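Local coordinates for phosphoribosylglycinamide synthetase (Anaerococcus prevotii, PDB 4DIM), which probably binds ATP and a metal ion and joins substrates as a ligase of the ATP-grasp type, at residues 288-291 and 297-300; 199-204 and 302-307; 21-26 and 43-48; 323-328 and 389-394; 15-20 and 355-360. All coordinates share one frame; numbering follows the deposited sequence.

Interaction 1: residues 288-291 and 297-300; sequences LVEI and YYKM
Tyr-297 meets two adjacent residues of helix 285-293 at once: its ring lies against Val-289 and its backbone N-H is taken by Glu-290. The valine sits over one ring face, CG1 lying 3.8 Å from the ring centroid and only 9° off the ring normal, a CH-pi contact, while Val-289 CG2 reaches the rim at Tyr-297 CE2, also 3.8 Å away. The tyrosine ring is brought to that side because CG is trans to N (chi1 -169°). Glu-290 reaches the root of the tyrosine, not its ring. Its chain runs out extended, CG passing 3.9 Å from Tyr-297 CB, and the carboxylate ends at the backbone of Tyr-297. There Glu-290 OE2 accepts the N-H of Tyr-297 through its anti lone pair at 3.2 Å, a bent bond of 138°. The same oxygen passes 3.7 Å from CD2 of Tyr-298, whose hydroxyl is hydrogen-bonded instead to Glu-287, one turn back on the first helix. The two helices are consecutive, with a short loop between them. Val-289 also packs on Phe-209 and Met-211 of strand 206-219, while Tyr-298 rests on Leu-22 and Ala-25 of helix 20-29.

Interaction 2: residues 199-204 and 302-307; sequences QAFVYK and ASMAIS
A Met-aromatic contact fastens helix 297-305 to strand 194-203, one selenomethionine near the helix end reaching across to two aromatic side chains of the strand. Met-304 supplies most of the buried surface. Its first torsion swings CG away from the backbone N (chi1 -169°) and the chain stays extended as far as the selenium, which it carries straight toward the strand; beyond it the chain bends at chi3 (53°), and the exact place of the methyl is doubtful. Selenium of Met-304 lies 4.3 Å from the centroid of Phe-201, 51° off the ring normal, so the approach is oblique. Phe-201 and Met-304 point at one another from opposite directions, whereas Tyr-203 and Met-304 run past each other. Met-304 SE is 3.8 Å from Tyr-203 CD1 and again oblique to that ring, with its centroid 5.0 Å from the selenium. The backbone adds a further neighbour, Val-202 O lying 3.8 Å from Met-304 SE. Putting an alanine at Phe-201 would probably leave the selenium of Met-304 without its nearer aromatic partner and its end freer to turn. Leu-208 and Phe-209 of strand 206-219 pack on Phe-201. Beyond Met-304 the helix closes in a Schellman motif, with Ser-307, of positive phi, as C-prime residue: Ser-307 N bonds to Met-304 O at 3.0 Å and Glu-308 N to Ser-303 O, a common C-terminal cap of alpha-helices.

Interaction 3: residues 21-26 and 43-48; sequences GLYKAA and KPCLNL
The ring of Tyr-23 has one face overlapped by Cys-45, whose CB lies 4.3 Å from the ring centroid, 21° off the normal and displaced toward the CD2 and CE2 rim. This is a CH-pi contact. The sulfur continues past the same ring: Cys-45 SG is 4.9 Å from the Tyr-23 centroid, approaching obliquely. Nearby, Cys-45 O comes to 3.8 Å from Tyr-23 CD1. The root of the tyrosine is packed by another residue, Leu-48, with CD1 3.7 Å from Tyr-23 CB. That leucine branch also presses on the backbone of the next residue, lying 3.7 Å from Lys-24 N, and Leu-48 CD2 is 4.1 Å from Lys-24 CA. With chi1 at -77°, CG of Tyr-23 points away from its carbonyl carbon, and the ring passes beneath Cys-45 to a hydroxyl hydrogen-bonded with Gly-14 O. The axes of the short segments approach to 9.2 Å and cross at 20°, nearly parallel. Helices 20-29 and 43-48 are successive connections of the parallel sheet, beta-alpha-beta packing of a Rossmann-like kind. Strand 32-37 lies between them in sequence, its Ala-35 touching both Tyr-23 and Leu-46, and Leu-22 packs on Ile-301 and Ala-302 of helix 297-305.

Interaction 4: residues 323-328 and 389-394; sequences AGLARM and DKLDVI
Leu-325 and Arg-327, two residues apart on strand 323-329, both direct their side chains toward helix 384-395. Leu-325 comes first. Its CG is turned far from the backbone N (chi1 174°), and this brings CD2 against Leu-391, 3.8 Å from CG and 3.9 Å from CB of the helix residue; the two leucines cross at a slant. Leu-391 is the larger contributor, and it also packs on Ile-377 and Val-379 of the adjacent strand 375-381, so it spans two strands. Ala-326 follows with its methyl pointing away from the helix, toward Cys-284 on the other side of the sheet. Arg-327 then returns to the helix side. Its chain is extended from CG to NE and leans back along the strand, laying the guanidinium over Leu-325 CD2, which sits 4.0 Å above the middle of one face. NH1 of Arg-327 lies 4.3 Å from Leu-391 CG, an oblique approach. The carboxylate of Asp-392 comes up at the edge of the guanidinium, near its plane, but Asp-392 OD1 stays 4.1 Å from Arg-327 NH1, beyond a salt bridge; the pair would probably feel each other only as nearby opposite charges. The firm ionic partner of the arginine is Glu-216, which bridges to NE. The axes of the short strand and helix segments approach to 10.0 Å at 33°. Leucines between them and charges toward the margin fit a helix packed across one face of an antiparallel sheet, a two-layer alpha+beta sandwich.

Interaction 5: residues 15-20 and 355-360; sequences AGRGQL and TFFKEE
Arg-17 lays its guanidinium flat on the ring of Phe-357, the centres 4.2 Å apart and the planes only 18° from parallel. The stack is offset: CZ of Arg-17 is 33° off the ring normal, and NH1 comes to 3.6 Å from Phe-357 CD2, at the rim. CD of the arginine, by contrast, stands over the middle of the ring, 4.0 Å from the Phe-357 centroid, so that a CH-pi contact leads into the cation-pi one. This follows from the side-chain shape. Arg-17 CG lies between the backbone N and the carbonyl carbon (chi1 86°), and from there the chain runs extended to NE, carrying methylene and guanidinium across the same ring face. Phe-357 holds its CG beside the backbone N, and the two side chains cross at about a right angle while their flat groups stack. A leucine in place of Arg-17 would probably leave that face of Phe-357 without its flat cationic partner and Ser-370 O without its weak hydrogen bond from NH2. The contact joins the glycine-rich turn between strand 9-13 and helix 20-29 to the end of strand 351-356, with Cys-373, just before strand 375-381, touching both side chains.

In the fold
Interactions 1 and 2 are buried and share helix 297-305, which packs on strand 194-203 of the large antiparallel sheet; their chemistry is aromatic and apolar, with one carboxylate bond added in interaction 1. Interaction 3, partly buried, sets cysteine and leucine on a tyrosine and touches interaction 1 where Tyr-298 meets Ala-25, so helix 20-29 links the parallel sheet to the same core. Interaction 4, also partly buried, is leucine packing edged by unbridged opposite charges on another part of the large sheet, about 29 Å from interaction 2 between centres. Interaction 5 lies at the surface, a cation-pi stack; it adjoins interaction 3 through Cys-45 and Gly-16.

Interaction 1: residues 288-291 and 297-300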
# COMPACT_ATOMS: atom_id res chain seq x y z
N LEU A 288 2.80 -11.66 -2.01
CA LEU A 288 4.22 -11.68 -2.41
C LEU A 288 5.17 -11.73 -1.22
O LEU A 288 6.27 -12.31 -1.35
CB LEU A 288 4.58 -10.51 -3.31
CG LEU A 288 3.88 -10.47 -4.68
CD1 LEU A 288 4.19 -9.25 -5.34
CD2 LEU A 288 4.26 -11.63 -5.56
N VAL A 289 4.75 -11.20 -0.04
CA VAL A 289 5.53 -11.35 1.20
C VAL A 289 5.53 -12.83 1.56
O VAL A 289 6.56 -13.39 1.91
CB VAL A 289 5.00 -10.50 2.38
CG1 VAL A 289 5.88 -10.68 3.59
CG2 VAL A 289 4.95 -9.03 2.06
N GLU A 290 4.36 -13.47 1.46
CA GLU A 290 4.17 -14.90 1.78
C GLU A 290 5.05 -15.76 0.86
O GLU A 290 5.84 -16.54 1.37
CB GLU A 290 2.68 -15.31 1.67
CG GLU A 290 1.86 -14.80 2.85
CD GLU A 290 0.36 -15.09 2.93
OE1 GLU A 290 -0.29 -15.27 1.87
OE2 GLU A 290 -0.18 -15.01 4.05
N ILE A 291 5.01 -15.54 -0.46
CA ILE A 291 5.86 -16.25 -1.45
C ILE A 291 7.38 -16.07 -1.13
O ILE A 291 8.11 -17.05 -1.06
CB ILE A 291 5.55 -15.74 -2.91
CG1 ILE A 291 4.22 -16.29 -3.41
CG2 ILE A 291 6.66 -16.08 -3.87
CD1 ILE A 291 3.59 -15.52 -4.60
N TYR A 297 1.64 -14.29 6.53
CA TYR A 297 1.75 -12.88 6.86
C TYR A 297 0.42 -12.28 7.29
O TYR A 297 0.42 -11.51 8.23
CB TYR A 297 2.32 -12.18 5.65
CG TYR A 297 2.75 -10.76 5.89
CD1 TYR A 297 3.63 -10.44 6.92
CD2 TYR A 297 2.40 -9.75 5.00
CE1 TYR A 297 4.10 -9.14 7.08
CE2 TYR A 297 2.82 -8.44 5.19
CZ TYR A 297 3.70 -8.14 6.22
OH TYR A 297 4.19 -6.87 6.36
N TYR A 298 -0.73 -12.70 6.70
CA TYR A 298 -2.02 -12.26 7.26
C TYR A 298 -2.20 -12.77 8.65
O TYR A 298 -2.94 -12.15 9.40
CB TYR A 298 -3.21 -12.71 6.43
CG TYR A 298 -3.34 -12.04 5.07
CD1 TYR A 298 -3.69 -10.69 4.96
CD2 TYR A 298 -3.16 -12.76 3.89
CE1 TYR A 298 -3.84 -10.09 3.72
CE2 TYR A 298 -3.28 -12.16 2.65
CZ TYR A 298 -3.70 -10.85 2.56
OH TYR A 298 -3.97 -10.35 1.31
N LYS A 299 -1.60 -13.92 8.99
CA LYS A 299 -1.70 -14.51 10.33
C LYS A 299 -0.85 -13.74 11.29
O LYS A 299 -1.25 -13.59 12.43
CB LYS A 299 -1.30 -15.99 10.34
CG LYS A 299 -2.40 -16.85 9.77
CD LYS A 299 -2.14 -18.30 9.96
CE LYS A 299 -3.28 -19.10 9.38
NZ LYS A 299 -3.03 -20.55 9.43
N MSE A 300 0.29 -13.20 10.82
CA MSE A 300 1.18 -12.36 11.63
C MSE A 300 0.48 -11.05 11.93
O MSE A 300 0.53 -10.57 13.06
CB MSE A 300 2.52 -12.08 10.90
CG MSE A 300 3.46 -13.26 10.88
SE MSE A 300 4.91 -13.11 9.67
CE MSE A 300 5.74 -11.60 10.55

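Interaction 2: residues 199-204 and 302-307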
# COMPACT_ATOMS: atom_id res chain seq x y z
N GLN A 199 7.92 -3.48 1.51
CA GLN A 199 7.09 -3.93 2.61
C GLN A 199 7.96 -4.09 3.81
O GLN A 199 9.13 -4.45 3.69
CB GLN A 199 6.38 -5.28 2.33
CG GLN A 199 5.38 -5.32 1.18
CD GLN A 199 4.23 -4.34 1.27
OE1 GLN A 199 3.28 -4.55 2.01
NE2 GLN A 199 4.31 -3.25 0.54
N ALA A 200 7.41 -3.87 4.97
CA ALA A 200 8.13 -4.07 6.20
C ALA A 200 7.15 -4.43 7.29
O ALA A 200 5.95 -4.45 7.06
CB ALA A 200 8.99 -2.87 6.56
N PHE A 201 7.67 -4.83 8.41
CA PHE A 201 6.84 -5.23 9.53
C PHE A 201 7.59 -4.86 10.78
O PHE A 201 8.76 -5.22 10.90
CB PHE A 201 6.56 -6.74 9.44
CG PHE A 201 5.52 -7.26 10.39
CD1 PHE A 201 4.22 -7.47 9.97
CD2 PHE A 201 5.87 -7.64 11.67
CE1 PHE A 201 3.27 -8.01 10.84
CE2 PHE A 201 4.92 -8.15 12.54
CZ PHE A 201 3.64 -8.36 12.11
N VAL A 202 6.95 -4.09 11.67
CA VAL A 202 7.56 -3.67 12.94
C VAL A 202 6.75 -4.27 14.15
O VAL A 202 5.55 -4.18 14.20
CB VAL A 202 7.76 -2.12 13.00
CG1 VAL A 202 6.48 -1.34 12.76
CG2 VAL A 202 8.44 -1.70 14.31
N TYR A 203 7.45 -4.90 15.10
CA TYR A 203 6.84 -5.51 16.31
C TYR A 203 7.71 -5.28 17.52
O TYR A 203 8.86 -5.71 17.54
CB TYR A 203 6.67 -7.02 16.08
CG TYR A 203 6.24 -7.79 17.31
CD1 TYR A 203 4.99 -7.57 17.88
CD2 TYR A 203 7.02 -8.81 17.83
CE1 TYR A 203 4.55 -8.33 18.96
CE2 TYR A 203 6.58 -9.59 18.90
CZ TYR A 203 5.36 -9.32 19.48
OH TYR A 203 4.89 -10.09 20.51
N LYS A 204 7.18 -4.60 18.53
CA LYS A 204 7.92 -4.25 19.76
C LYS A 204 9.21 -3.50 19.40
O LYS A 204 10.28 -3.76 19.95
CB LYS A 204 8.20 -5.49 20.62
CG LYS A 204 6.94 -6.17 21.13
CD LYS A 204 7.30 -7.48 21.83
CE LYS A 204 6.19 -8.04 22.68
NZ LYS A 204 6.24 -7.50 24.06
N ALA A 302 -2.97 -10.52 11.91
CA ALA A 302 -4.14 -10.81 12.75
C ALA A 302 -3.76 -11.17 14.16
O ALA A 302 -4.42 -10.72 15.09
CB ALA A 302 -4.95 -11.96 12.14
N SER A 303 -2.75 -12.03 14.34
CA SER A 303 -2.30 -12.43 15.68
C SER A 303 -1.72 -11.24 16.44
O SER A 303 -1.98 -11.11 17.62
CB SER A 303 -1.27 -13.55 15.60
OG SER A 303 -0.03 -13.12 15.06
N MSE A 304 -0.94 -10.37 15.77
CA MSE A 304 -0.37 -9.20 16.42
C MSE A 304 -1.48 -8.33 16.95
O MSE A 304 -1.44 -7.93 18.14
CB MSE A 304 0.50 -8.41 15.43
CG MSE A 304 1.35 -7.30 16.11
SE MSE A 304 2.75 -6.61 14.96
CE MSE A 304 1.72 -6.18 13.41
N ALA A 305 -2.48 -8.04 16.08
CA ALA A 305 -3.66 -7.22 16.39
C ALA A 305 -4.29 -7.62 17.69
O ALA A 305 -4.54 -6.74 18.51
CB ALA A 305 -4.73 -7.32 15.29
N ILE A 306 -4.56 -8.93 17.87
CA ILE A 306 -5.28 -9.43 19.08
C ILE A 306 -4.36 -9.63 20.33
O ILE A 306 -4.75 -10.34 21.26
CB ILE A 306 -6.08 -10.75 18.78
CG1 ILE A 306 -5.16 -11.95 18.39
CG2 ILE A 306 -7.11 -10.50 17.69
CD1 ILE A 306 -5.80 -13.32 18.49
N SER A 307 -3.16 -8.97 20.36
CA SER A 307 -2.20 -9.01 21.46
C SER A 307 -1.57 -10.42 21.60
O SER A 307 -1.35 -10.88 22.71
CB SER A 307 -2.83 -8.53 22.77
OG SER A 307 -1.89 -7.85 23.59

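Interaction 3: residues 21-26 and 43-48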
# COMPACT_ATOMS: atom_id res chain seq x y z
N GLY A 21 -8.19 -11.62 2.60
CA GLY A 21 -7.09 -12.45 3.08
C GLY A 21 -6.96 -12.43 4.59
O GLY A 21 -6.65 -13.44 5.23
N LEU A 22 -7.19 -11.26 5.15
CA LEU A 22 -7.14 -11.11 6.58
C LEU A 22 -8.37 -11.73 7.25
O LEU A 22 -8.25 -12.27 8.35
CB LEU A 22 -7.01 -9.64 6.87
CG LEU A 22 -6.79 -9.23 8.26
CD1 LEU A 22 -5.49 -9.81 8.81
CD2 LEU A 22 -6.76 -7.77 8.33
N TYR A 23 -9.53 -11.72 6.58
CA TYR A 23 -10.74 -12.38 7.07
C TYR A 23 -10.55 -13.89 7.04
O TYR A 23 -10.97 -14.60 7.95
CB TYR A 23 -11.98 -11.97 6.24
CG TYR A 23 -12.51 -10.60 6.56
CD1 TYR A 23 -13.44 -10.41 7.58
CD2 TYR A 23 -12.11 -9.49 5.83
CE1 TYR A 23 -13.93 -9.13 7.90
CE2 TYR A 23 -12.60 -8.21 6.12
CZ TYR A 23 -13.54 -8.05 7.14
OH TYR A 23 -14.00 -6.80 7.48
N LYS A 24 -9.90 -14.37 6.00
CA LYS A 24 -9.64 -15.80 5.83
C LYS A 24 -8.65 -16.30 6.91
O LYS A 24 -8.88 -17.33 7.53
CB LYS A 24 -9.08 -16.06 4.41
CG LYS A 24 -9.14 -17.53 4.00
CD LYS A 24 -8.15 -17.90 2.89
CE LYS A 24 -6.88 -18.54 3.41
NZ LYS A 24 -5.92 -18.90 2.33
N ALA A 25 -7.58 -15.54 7.13
CA ALA A 25 -6.53 -15.88 8.11
C ALA A 25 -7.08 -15.89 9.51
O ALA A 25 -6.87 -16.85 10.25
CB ALA A 25 -5.38 -14.90 8.01
N ALA A 26 -7.82 -14.84 9.86
CA ALA A 26 -8.52 -14.76 11.15
C ALA A 26 -9.44 -15.99 11.37
O ALA A 26 -9.44 -16.57 12.44
CB ALA A 26 -9.34 -13.49 11.20
N LYS A 43 -19.17 -9.51 -0.54
CA LYS A 43 -19.94 -10.63 0.02
C LYS A 43 -19.02 -11.76 0.60
O LYS A 43 -19.19 -12.07 1.78
CB LYS A 43 -20.93 -11.19 -1.02
CG LYS A 43 -22.08 -10.21 -1.35
CD LYS A 43 -22.93 -10.67 -2.56
CE LYS A 43 -23.49 -9.55 -3.41
NZ LYS A 43 -24.73 -8.96 -2.84
N PRO A 44 -18.01 -12.31 -0.14
CA PRO A 44 -17.12 -13.33 0.47
C PRO A 44 -16.42 -12.90 1.78
O PRO A 44 -16.18 -13.76 2.63
CB PRO A 44 -16.08 -13.59 -0.62
CG PRO A 44 -16.74 -13.22 -1.87
CD PRO A 44 -17.69 -12.11 -1.56
N CYS A 45 -16.11 -11.58 1.96
CA CYS A 45 -15.56 -11.06 3.23
C CYS A 45 -16.65 -11.17 4.31
O CYS A 45 -16.37 -11.64 5.42
CB CYS A 45 -15.07 -9.62 3.09
SG CYS A 45 -13.63 -9.40 2.00
N LEU A 46 -17.90 -10.76 3.96
CA LEU A 46 -19.07 -10.81 4.86
C LEU A 46 -19.48 -12.25 5.16
O LEU A 46 -20.05 -12.51 6.23
CB LEU A 46 -20.28 -10.04 4.27
CG LEU A 46 -20.10 -8.54 3.96
CD1 LEU A 46 -21.44 -7.91 3.60
CD2 LEU A 46 -19.44 -7.80 5.10
N ASN A 47 -19.21 -13.17 4.24
CA ASN A 47 -19.52 -14.58 4.46
C ASN A 47 -18.40 -15.22 5.30
O ASN A 47 -18.64 -16.25 5.93
CB ASN A 47 -19.76 -15.29 3.13
CG ASN A 47 -21.05 -14.81 2.46
OD1 ASN A 47 -22.13 -14.77 3.08
ND2 ASN A 47 -20.98 -14.42 1.19
N LEU A 48 -17.20 -14.60 5.36
CA LEU A 48 -16.11 -15.02 6.25
C LEU A 48 -16.33 -14.40 7.63
O LEU A 48 -15.98 -15.04 8.63
CB LEU A 48 -14.71 -14.61 5.74
CG LEU A 48 -14.08 -15.46 4.64
CD1 LEU A 48 -12.95 -14.68 3.92
CD2 LEU A 48 -13.54 -16.78 5.21

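Interaction 4: residues 323-328 and 389-394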
# COMPACT_ATOMS: atom_id res chain seq x y z
N ALA A 323 10.88 -16.38 -6.14
CA ALA A 323 10.38 -15.27 -6.93
C ALA A 323 8.83 -15.39 -6.99
O ALA A 323 8.28 -16.49 -6.89
CB ALA A 323 10.99 -15.27 -8.32
N GLY A 324 8.18 -14.23 -7.01
CA GLY A 324 6.74 -14.06 -7.13
C GLY A 324 6.38 -12.91 -8.07
O GLY A 324 7.16 -11.94 -8.22
N LEU A 325 5.24 -13.07 -8.77
CA LEU A 325 4.71 -12.11 -9.75
C LEU A 325 3.20 -12.08 -9.60
O LEU A 325 2.56 -13.13 -9.65
CB LEU A 325 5.11 -12.49 -11.20
CG LEU A 325 4.50 -11.66 -12.37
CD1 LEU A 325 4.88 -10.20 -12.27
CD2 LEU A 325 4.93 -12.17 -13.69
N ALA A 326 2.64 -10.90 -9.41
CA ALA A 326 1.20 -10.70 -9.27
C ALA A 326 0.78 -9.68 -10.25
O ALA A 326 1.40 -8.62 -10.30
CB ALA A 326 0.84 -10.23 -7.86
N ARG A 327 -0.21 -9.99 -11.07
CA ARG A 327 -0.71 -9.06 -12.05
C ARG A 327 -2.21 -9.01 -12.10
O ARG A 327 -2.87 -10.05 -12.11
CB ARG A 327 -0.19 -9.48 -13.43
CG ARG A 327 1.20 -9.00 -13.68
CD ARG A 327 1.53 -9.18 -15.13
NE ARG A 327 2.94 -8.90 -15.34
CZ ARG A 327 3.69 -9.39 -16.31
NH1 ARG A 327 3.17 -10.21 -17.21
NH2 ARG A 327 4.97 -9.07 -16.38
N MSE A 328 -2.75 -7.78 -12.24
CA MSE A 328 -4.18 -7.59 -12.46
C MSE A 328 -4.48 -7.94 -13.91
O MSE A 328 -3.70 -7.59 -14.80
CB MSE A 328 -4.62 -6.14 -12.18
CG MSE A 328 -4.26 -5.62 -10.77
SE MSE A 328 -4.75 -6.76 -9.16
CE MSE A 328 -2.94 -7.42 -8.62
N ASP A 389 7.20 -15.88 -17.88
CA ASP A 389 6.88 -16.84 -18.95
C ASP A 389 5.67 -17.66 -18.54
O ASP A 389 4.75 -17.79 -19.33
CB ASP A 389 8.07 -17.75 -19.27
CG ASP A 389 9.27 -17.05 -19.90
OD1 ASP A 389 9.10 -15.90 -20.38
OD2 ASP A 389 10.37 -17.65 -19.91
N LYS A 390 5.63 -18.10 -17.28
CA LYS A 390 4.48 -18.83 -16.73
C LYS A 390 3.21 -17.95 -16.80
O LYS A 390 2.16 -18.42 -17.21
CB LYS A 390 4.78 -19.28 -15.26
CG LYS A 390 3.76 -20.20 -14.64
CD LYS A 390 4.40 -21.29 -13.75
CE LYS A 390 4.72 -22.55 -14.52
NZ LYS A 390 5.55 -23.53 -13.75
N LEU A 391 3.34 -16.66 -16.49
CA LEU A 391 2.21 -15.73 -16.51
C LEU A 391 1.66 -15.53 -17.94
O LEU A 391 0.45 -15.49 -18.12
CB LEU A 391 2.64 -14.36 -15.91
CG LEU A 391 1.62 -13.56 -15.06
CD1 LEU A 391 0.35 -13.27 -15.81
CD2 LEU A 391 1.33 -14.25 -13.78
N ASP A 392 2.55 -15.43 -18.94
CA ASP A 392 2.12 -15.24 -20.34
C ASP A 392 1.31 -16.41 -20.87
O ASP A 392 0.45 -16.20 -21.72
CB ASP A 392 3.32 -15.06 -21.26
CG ASP A 392 4.04 -13.74 -21.11
OD1 ASP A 392 3.58 -12.89 -20.28
OD2 ASP A 392 5.09 -13.57 -21.78
N VAL A 393 1.60 -17.62 -20.39
CA VAL A 393 0.88 -18.82 -20.79
C VAL A 393 -0.54 -18.81 -20.18
O VAL A 393 -1.47 -19.26 -20.84
CB VAL A 393 1.66 -20.10 -20.38
CG1 VAL A 393 0.82 -21.36 -20.62
CG2 VAL A 393 2.98 -20.20 -21.13
N ILE A 394 -0.67 -18.32 -18.93
CA ILE A 394 -1.94 -18.26 -18.17
C ILE A 394 -2.92 -17.33 -18.91
O ILE A 394 -3.94 -17.81 -19.41
CB ILE A 394 -1.69 -17.82 -16.68
CG1 ILE A 394 -0.89 -18.91 -15.93
CG2 ILE A 394 -3.00 -17.52 -15.90
CD1 ILE A 394 -0.34 -18.46 -14.52

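Interaction 5: residues 15-20 and 355-360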
# COMPACT_ATOMS: atom_id res chain seq x y z
N ALA A 15 -14.11 -3.96 4.35
CA ALA A 15 -14.45 -5.30 3.86
C ALA A 15 -14.61 -5.33 2.35
O ALA A 15 -15.53 -5.98 1.87
CB ALA A 15 -15.69 -5.83 4.55
N GLY A 16 -13.65 -4.76 1.63
CA GLY A 16 -13.59 -4.81 0.17
C GLY A 16 -12.97 -6.09 -0.40
O GLY A 16 -12.34 -6.87 0.32
N ARG A 17 -13.13 -6.35 -1.72
CA ARG A 17 -12.54 -7.55 -2.38
C ARG A 17 -11.03 -7.69 -2.05
O ARG A 17 -10.57 -8.78 -1.73
CB ARG A 17 -12.77 -7.58 -3.92
CG ARG A 17 -11.74 -6.83 -4.77
CD ARG A 17 -12.25 -6.51 -6.18
NE ARG A 17 -11.35 -5.58 -6.87
CZ ARG A 17 -11.58 -5.01 -8.06
NH1 ARG A 17 -12.70 -5.28 -8.73
NH2 ARG A 17 -10.69 -4.18 -8.59
N GLY A 18 -10.34 -6.57 -1.97
CA GLY A 18 -8.92 -6.58 -1.61
C GLY A 18 -8.60 -6.80 -0.15
O GLY A 18 -7.46 -6.61 0.24
N GLN A 19 -9.58 -7.21 0.69
CA GLN A 19 -9.31 -7.40 2.11
C GLN A 19 -9.74 -8.76 2.65
O GLN A 19 -9.60 -8.96 3.85
CB GLN A 19 -9.98 -6.30 2.87
CG GLN A 19 -9.39 -4.95 2.47
CD GLN A 19 -9.97 -3.87 3.29
OE1 GLN A 19 -10.93 -3.21 2.81
NE2 GLN A 19 -9.46 -3.76 4.56
N LEU A 20 -10.09 -9.74 1.76
CA LEU A 20 -10.55 -11.04 2.22
C LEU A 20 -9.46 -11.95 2.79
O LEU A 20 -9.81 -12.94 3.42
CB LEU A 20 -11.38 -11.80 1.15
CG LEU A 20 -10.82 -12.26 -0.20
CD1 LEU A 20 -9.64 -13.30 -0.05
CD2 LEU A 20 -11.95 -12.89 -1.03
N THR A 355 -8.04 -15.59 -9.81
CA THR A 355 -9.40 -15.25 -9.41
C THR A 355 -9.96 -14.21 -10.33
O THR A 355 -9.25 -13.29 -10.75
CB THR A 355 -9.45 -14.77 -7.95
OG1 THR A 355 -8.61 -13.63 -7.78
CG2 THR A 355 -9.08 -15.88 -6.96
N PHE A 356 -11.26 -14.33 -10.60
CA PHE A 356 -12.01 -13.38 -11.40
C PHE A 356 -12.96 -12.60 -10.49
O PHE A 356 -13.52 -13.16 -9.54
CB PHE A 356 -12.76 -14.08 -12.53
CG PHE A 356 -11.80 -14.81 -13.43
CD1 PHE A 356 -10.90 -14.11 -14.23
CD2 PHE A 356 -11.68 -16.20 -13.37
CE1 PHE A 356 -9.93 -14.79 -14.98
CE2 PHE A 356 -10.70 -16.86 -14.10
CZ PHE A 356 -9.86 -16.16 -14.92
N PHE A 357 -13.05 -11.29 -10.75
CA PHE A 357 -13.91 -10.35 -10.03
C PHE A 357 -15.25 -10.12 -10.75
O PHE A 357 -16.20 -9.75 -10.08
CB PHE A 357 -13.20 -9.00 -9.87
CG PHE A 357 -11.79 -9.04 -9.33
CD1 PHE A 357 -11.45 -9.90 -8.29
CD2 PHE A 357 -10.82 -8.16 -9.80
CE1 PHE A 357 -10.16 -9.91 -7.79
CE2 PHE A 357 -9.54 -8.17 -9.30
CZ PHE A 357 -9.21 -9.08 -8.32
N LYS A 358 -15.32 -10.29 -12.09
CA LYS A 358 -16.57 -10.06 -12.83
C LYS A 358 -17.32 -11.39 -13.09
O LYS A 358 -16.73 -12.47 -13.04
CB LYS A 358 -16.28 -9.29 -14.15
CG LYS A 358 -15.46 -7.99 -13.95
CD LYS A 358 -16.19 -6.94 -13.10
CE LYS A 358 -15.44 -5.65 -12.88
NZ LYS A 358 -15.31 -4.83 -14.12
N GLU A 359 -18.64 -11.28 -13.28
CA GLU A 359 -19.55 -12.42 -13.48
C GLU A 359 -20.61 -12.09 -14.55
O GLU A 359 -20.76 -10.91 -14.90
CB GLU A 359 -20.23 -12.81 -12.15
CG GLU A 359 -21.05 -11.70 -11.48
CD GLU A 359 -21.55 -12.02 -10.07
OE1 GLU A 359 -20.70 -12.34 -9.20
OE2 GLU A 359 -22.77 -11.89 -9.82
N GLU A 360 -21.33 -13.11 -15.07
CA GLU A 360 -22.37 -12.92 -16.09
C GLU A 360 -23.25 -11.70 -15.75
O GLU A 360 -23.64 -11.52 -14.60
CB GLU A 360 -23.25 -14.18 -16.29
CG GLU A 360 -24.22 -14.07 -17.48
CD GLU A 360 -24.57 -15.32 -18.29
OE1 GLU A 360 -25.65 -15.33 -18.92
OE2 GLU A 360 -23.74 -16.25 -18.34